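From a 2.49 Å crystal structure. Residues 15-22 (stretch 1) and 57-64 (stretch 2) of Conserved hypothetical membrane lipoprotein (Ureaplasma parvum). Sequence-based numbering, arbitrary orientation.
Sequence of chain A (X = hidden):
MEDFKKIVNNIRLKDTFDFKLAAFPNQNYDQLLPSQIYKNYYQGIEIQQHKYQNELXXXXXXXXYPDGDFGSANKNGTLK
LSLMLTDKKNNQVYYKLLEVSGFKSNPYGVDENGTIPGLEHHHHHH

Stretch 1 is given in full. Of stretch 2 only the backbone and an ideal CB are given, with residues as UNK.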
ATOM      1  N   ASP A  15      -4.623  -7.474  -7.792  1.00 63.14           N
ATOM      2  CA  ASP A  15      -5.370  -7.644  -9.031  1.00 63.43           C
ATOM      3  C   ASP A  15      -4.676  -6.805 -10.100  1.00 65.90           C
ATOM      4  O   ASP A  15      -3.892  -7.321 -10.908  1.00 62.59           O
ATOM      5  CB  ASP A  15      -6.818  -7.172  -8.850  1.00 66.85           C
ATOM      6  CG  ASP A  15      -7.633  -7.255 -10.138  1.00 74.13           C
ATOM      7  OD1 ASP A  15      -7.262  -8.044 -11.036  1.00 72.50           O
ATOM      8  OD2 ASP A  15      -8.658  -6.541 -10.243  1.00 74.87           O
ATOM      9  N   THR A  16      -4.959  -5.503 -10.075  1.00 63.69           N
ATOM     10  CA  THR A  16      -4.376  -4.555 -11.015  1.00 61.77           C
ATOM     11  C   THR A  16      -2.872  -4.439 -10.848  1.00 59.07           C
ATOM     12  O   THR A  16      -2.145  -4.308 -11.833  1.00 59.88           O
ATOM     13  CB  THR A  16      -4.951  -3.163 -10.829  1.00 61.29           C
ATOM     14  OG1 THR A  16      -6.376  -3.253 -10.697  1.00 67.15           O
ATOM     15  CG2 THR A  16      -4.595  -2.289 -12.034  1.00 59.04           C
ATOM     16  N   PHE A  17      -2.406  -4.457  -9.606  1.00 52.97           N
ATOM     17  CA  PHE A  17      -0.978  -4.349  -9.351  1.00 55.12           C
ATOM     18  C   PHE A  17      -0.590  -4.919  -7.999  1.00 55.10           C
ATOM     19  O   PHE A  17      -1.429  -5.219  -7.150  1.00 52.48           O
ATOM     20  CB  PHE A  17      -0.524  -2.887  -9.387  1.00 52.96           C
ATOM     21  CG  PHE A  17      -0.958  -2.085  -8.180  1.00 53.54           C
ATOM     22  CD1 PHE A  17      -2.303  -1.797  -7.970  1.00 50.47           C
ATOM     23  CD2 PHE A  17      -0.022  -1.630  -7.246  1.00 49.31           C
ATOM     24  CE1 PHE A  17      -2.715  -1.071  -6.853  1.00 48.49           C
ATOM     25  CE2 PHE A  17      -0.428  -0.900  -6.122  1.00 48.38           C
ATOM     26  CZ  PHE A  17      -1.782  -0.620  -5.929  1.00 49.76           C
ATOM     27  N   ASP A  18       0.711  -5.046  -7.818  1.00 53.04           N
ATOM     28  CA  ASP A  18       1.279  -5.518  -6.580  1.00 51.80           C
ATOM     29  C   ASP A  18       2.509  -4.657  -6.374  1.00 51.47           C
ATOM     30  O   ASP A  18       2.977  -3.992  -7.308  1.00 49.14           O
ATOM     31  CB  ASP A  18       1.688  -6.981  -6.692  1.00 52.58           C
ATOM     32  CG  ASP A  18       0.516  -7.934  -6.517  1.00 61.52           C
ATOM     33  OD1 ASP A  18      -0.281  -7.741  -5.568  1.00 61.70           O
ATOM     34  OD2 ASP A  18       0.396  -8.892  -7.318  1.00 63.98           O
ATOM     35  N   PHE A  19       3.019  -4.637  -5.153  1.00 51.55           N
ATOM     36  CA  PHE A  19       4.210  -3.862  -4.879  1.00 46.32           C
ATOM     37  C   PHE A  19       5.149  -4.733  -4.079  1.00 47.78           C
ATOM     38  O   PHE A  19       4.751  -5.728  -3.471  1.00 45.36           O
ATOM     39  CB  PHE A  19       3.889  -2.584  -4.089  1.00 41.49           C
ATOM     40  CG  PHE A  19       3.352  -2.836  -2.710  1.00 40.35           C
ATOM     41  CD1 PHE A  19       1.980  -2.802  -2.465  1.00 42.19           C
ATOM     42  CD2 PHE A  19       4.214  -3.109  -1.652  1.00 40.39           C
ATOM     43  CE1 PHE A  19       1.471  -3.033  -1.187  1.00 40.84           C
ATOM     44  CE2 PHE A  19       3.725  -3.344  -0.366  1.00 38.08           C
ATOM     45  CZ  PHE A  19       2.346  -3.306  -0.131  1.00 39.04           C
ATOM     46  N   LYS A  20       6.412  -4.359  -4.100  1.00 48.39           N
ATOM     47  CA  LYS A  20       7.401  -5.083  -3.362  1.00 48.96           C
ATOM     48  C   LYS A  20       8.285  -3.959  -2.860  1.00 50.16           C
ATOM     49  O   LYS A  20       8.550  -2.999  -3.581  1.00 43.66           O
ATOM     50  CB  LYS A  20       8.151  -6.032  -4.298  1.00 59.13           C
ATOM     51  CG  LYS A  20       8.561  -7.333  -3.617  1.00 65.57           C
ATOM     52  CD  LYS A  20       9.158  -8.386  -4.562  1.00 69.92           C
ATOM     53  CE  LYS A  20      10.613  -8.072  -4.909  1.00 71.95           C
ATOM     54  NZ  LYS A  20      11.170  -9.100  -5.838  1.00 78.00           N
ATOM     55  N   LEU A  21       8.699  -4.063  -1.604  1.00 48.39           N
ATOM     56  CA  LEU A  21       9.541  -3.050  -0.992  1.00 43.96           C
ATOM     57  C   LEU A  21      11.013  -3.417  -1.071  1.00 44.33           C
ATOM     58  O   LEU A  21      11.415  -4.540  -0.750  1.00 43.13           O
ATOM     59  CB  LEU A  21       9.154  -2.854   0.471  1.00 41.98           C
ATOM     60  CG  LEU A  21       8.177  -1.735   0.830  1.00 43.94           C
ATOM     61  CD1 LEU A  21       6.812  -1.997   0.238  1.00 42.61           C
ATOM     62  CD2 LEU A  21       8.104  -1.628   2.365  1.00 45.76           C
ATOM     63  N   ALA A  22      11.818  -2.458  -1.500  1.00 41.28           N
ATOM     64  CA  ALA A  22      13.253  -2.667  -1.616  1.00 40.53           C
ATOM     65  C   ALA A  22      13.877  -3.217  -0.329  1.00 49.63           C
ATOM     66  O   ALA A  22      14.946  -3.833  -0.361  1.00 52.58           O
ATOM     67  CB  ALA A  22      13.936  -1.356  -1.996  1.00 35.53           C
ATOM     68  N   UNK A  57      -0.805   4.833 -14.928  1.00 56.10           N
ATOM     69  CA  UNK A  57       0.433   4.643 -14.182  1.00 53.35           C
ATOM     70  C   UNK A  57       0.036   4.708 -12.720  1.00 49.66           C
ATOM     71  O   UNK A  57      -0.628   5.656 -12.284  1.00 46.95           O
ATOM     72  CB  UNK A  57       1.497   5.684 -14.537  1.00 53.35           C
ATOM     73  N   UNK A  58       0.439   3.692 -11.970  1.00 48.91           N
ATOM     74  CA  UNK A  58       0.126   3.608 -10.552  1.00 46.20           C
ATOM     75  C   UNK A  58       1.375   3.692  -9.697  1.00 46.50           C
ATOM     76  O   UNK A  58       2.283   2.869  -9.837  1.00 45.54           O
ATOM     77  CB  UNK A  58      -0.626   2.310 -10.251  1.00 46.20           C
ATOM     78  N   UNK A  59       1.401   4.665  -8.792  1.00 47.84           N
ATOM     79  CA  UNK A  59       2.520   4.839  -7.865  1.00 40.28           C
ATOM     80  C   UNK A  59       1.982   4.896  -6.453  1.00 38.88           C
ATOM     81  O   UNK A  59       0.925   5.476  -6.210  1.00 39.73           O
ATOM     82  CB  UNK A  59       3.323   6.101  -8.189  1.00 40.28           C
ATOM     83  N   UNK A  60       2.680   4.281  -5.513  1.00 41.06           N
ATOM     84  CA  UNK A  60       2.254   4.375  -4.126  1.00 36.18           C
ATOM     85  C   UNK A  60       3.218   5.441  -3.608  1.00 34.05           C
ATOM     86  O   UNK A  60       4.421   5.216  -3.548  1.00 36.47           O
ATOM     87  CB  UNK A  60       2.319   3.051  -3.362  1.00 36.18           C
ATOM     88  N   UNK A  61       2.719   6.613  -3.256  1.00 32.96           N
ATOM     89  CA  UNK A  61       3.629   7.650  -2.783  1.00 33.99           C
ATOM     90  C   UNK A  61       3.792   7.659  -1.251  1.00 33.02           C
ATOM     91  O   UNK A  61       4.813   8.147  -0.741  1.00 29.53           O
ATOM     92  CB  UNK A  61       3.129   9.017  -3.254  1.00 33.99           C
ATOM     93  N   UNK A  62       2.808   7.093  -0.540  1.00 37.16           N
ATOM     94  CA  UNK A  62       2.843   7.014   0.933  1.00 38.33           C
ATOM     95  C   UNK A  62       2.032   5.865   1.491  1.00 33.44           C
ATOM     96  O   UNK A  62       1.008   5.492   0.930  1.00 36.06           O
ATOM     97  CB  UNK A  62       2.331   8.322   1.540  1.00 38.33           C
ATOM     98  N   UNK A  63       2.509   5.291   2.585  1.00 33.03           N
ATOM     99  CA  UNK A  63       1.787   4.238   3.271  1.00 37.92           C
ATOM    100  C   UNK A  63       1.370   4.933   4.578  1.00 41.40           C
ATOM    101  O   UNK A  63       2.192   5.554   5.259  1.00 34.57           O
ATOM    102  CB  UNK A  63       2.621   2.974   3.487  1.00 37.92           C
ATOM    103  N   UNK A  64       0.095   4.843   4.925  1.00 42.04           N
ATOM    104  CA  UNK A  64      -0.388   5.471   6.143  1.00 39.83           C
ATOM    105  C   UNK A  64      -1.218   4.503   6.955  1.00 41.14           C
ATOM    106  O   UNK A  64      -1.842   3.605   6.400  1.00 43.60           O
ATOM    107  CB  UNK A  64      -1.205   6.723   5.817  1.00 39.83           C
TER

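Strand 57-64 runs across the strand of residues 17-21 at an angle of 41° between their N-to-C directions, with axes no nearer than 9.3 Å. No backbone pairing is possible at that distance, so the contact rests on side chains.

At position 57 the ideal CB has nothing of stretch 1 within 5.5 Å, and the extended backbone would accept most residues, polar ones included. The deposited residue is Asp 57, which makes no contact with stretch 1.

At position 58 the CB points toward stretch 1 and lies 4.9 Å from Phe 17 CG, above an aromatic ring and within reach of the methyl of Thr 16. Nothing there invites a charge; a medium-sized aliphatic residue such as valine, isoleucine or leucine would suit, and the extended backbone (-115/123) is one that beta-branched residues favour. It is Ile 58, with chi1 m and chi2 t. Ile 58 CG2 sits over the face of the Phe 17 ring, 4.0 Å from its centroid and 8° off the normal, a CH-pi contact. Ile 58 CD1 lies 3.7 Å from Phe 17 CD1 and 3.9 Å from Thr 16 CG2.

Position 59 points away, and a long polar or charged residue would be natural. Lys 59 folds back along its own strand, its NZ forming a salt bridge with OD2 of Asp 57 at 2.8 Å.

Position 60 again points toward stretch 1, but its CB has no atom of it within 5.5 Å. The rings of Phe 17 and Phe 19 leave an apolar gap between them, calling for a side chain with some reach: isoleucine, leucine or methionine. Ile 60 (m, t) extends CD1 into it, 3.5 Å from Phe 19 CD1 and 3.8 Å from Phe 17 CE2, the latter approach being at the ring edge.

Positions 61 and 62 are out of reach of stretch 1, which tolerates polar or apolar residues of any size there. At 61 the psi of -22° departs from extended values and the alternation shifts, so that 63 rather than 62 follows 60 toward stretch 1. The residues are Ile 61 and Asn 62.

At position 63 the CB points toward Phe 19 and Leu 21 from a distance, so a large apolar residue, aromatic or a long aliphatic, is needed to reach them. Phe 63 (chi1 m) brings CZ to 3.8 Å from Phe 19 CE2, over the face of the Phe 19 ring, with planes inclined at 58°. Phe 63 CE2 lies 4.1 Å from Leu 21 CD1.

Position 64, out of reach, is equally permissive; it is Leu 64.

Stretch 2 (57-64) DIKIINFL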
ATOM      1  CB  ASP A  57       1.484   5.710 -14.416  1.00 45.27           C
ATOM      2  CG  ASP A  57       2.757   5.419 -13.622  1.00 52.87           C
ATOM      3  OD1 ASP A  57       3.237   4.267 -13.725  1.00 48.54           O
ATOM      4  OD2 ASP A  57       3.276   6.309 -12.898  1.00 58.09           O
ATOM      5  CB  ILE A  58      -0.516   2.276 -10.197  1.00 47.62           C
ATOM      6  CG1 ILE A  58      -1.851   2.079 -10.919  1.00 47.76           C
ATOM      7  CG2 ILE A  58      -0.686   2.209  -8.698  1.00 45.32           C
ATOM      8  CD1 ILE A  58      -2.468   0.685 -10.661  1.00 46.60           C
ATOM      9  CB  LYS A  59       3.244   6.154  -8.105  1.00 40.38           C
ATOM     10  CG  LYS A  59       4.169   6.215  -9.321  1.00 45.46           C
ATOM     11  CD  LYS A  59       5.293   5.188  -9.255  1.00 46.42           C
ATOM     12  CE  LYS A  59       6.318   5.438 -10.367  1.00 49.48           C
ATOM     13  NZ  LYS A  59       5.730   5.448 -11.742  1.00 53.20           N
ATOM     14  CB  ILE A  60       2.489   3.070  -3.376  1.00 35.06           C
ATOM     15  CG1 ILE A  60       1.494   2.020  -3.872  1.00 36.40           C
ATOM     16  CG2 ILE A  60       2.371   3.303  -1.871  1.00 33.38           C
ATOM     17  CD1 ILE A  60       1.787   0.582  -3.378  1.00 42.63           C
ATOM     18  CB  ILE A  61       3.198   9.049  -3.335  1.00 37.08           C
ATOM     19  CG1 ILE A  61       1.865   9.494  -2.732  1.00 37.40           C
ATOM     20  CG2 ILE A  61       3.060   8.974  -4.843  1.00 32.88           C
ATOM     21  CD1 ILE A  61       1.397  10.887  -3.256  1.00 30.88           C
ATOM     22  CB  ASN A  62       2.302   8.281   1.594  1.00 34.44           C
ATOM     23  CG  ASN A  62       3.173   9.487   1.341  1.00 36.01           C
ATOM     24  OD1 ASN A  62       2.853  10.326   0.499  1.00 40.73           O
ATOM     25  ND2 ASN A  62       4.298   9.572   2.050  1.00 33.62           N
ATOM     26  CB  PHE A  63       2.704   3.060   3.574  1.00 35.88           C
ATOM     27  CG  PHE A  63       2.930   2.136   2.406  1.00 34.79           C
ATOM     28  CD1 PHE A  63       1.936   1.262   1.990  1.00 37.20           C
ATOM     29  CD2 PHE A  63       4.146   2.132   1.726  1.00 31.71           C
ATOM     30  CE1 PHE A  63       2.155   0.400   0.920  1.00 38.41           C
ATOM     31  CE2 PHE A  63       4.364   1.277   0.664  1.00 32.05           C
ATOM     32  CZ  PHE A  63       3.369   0.414   0.260  1.00 32.32           C
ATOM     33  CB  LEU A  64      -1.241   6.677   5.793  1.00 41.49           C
ATOM     34  CG  LEU A  64      -0.579   7.813   5.013  1.00 43.03           C
ATOM     35  CD1 LEU A  64      -1.641   8.783   4.494  1.00 45.75           C
ATOM     36  CD2 LEU A  64       0.433   8.516   5.902  1.00 40.72           C
TER
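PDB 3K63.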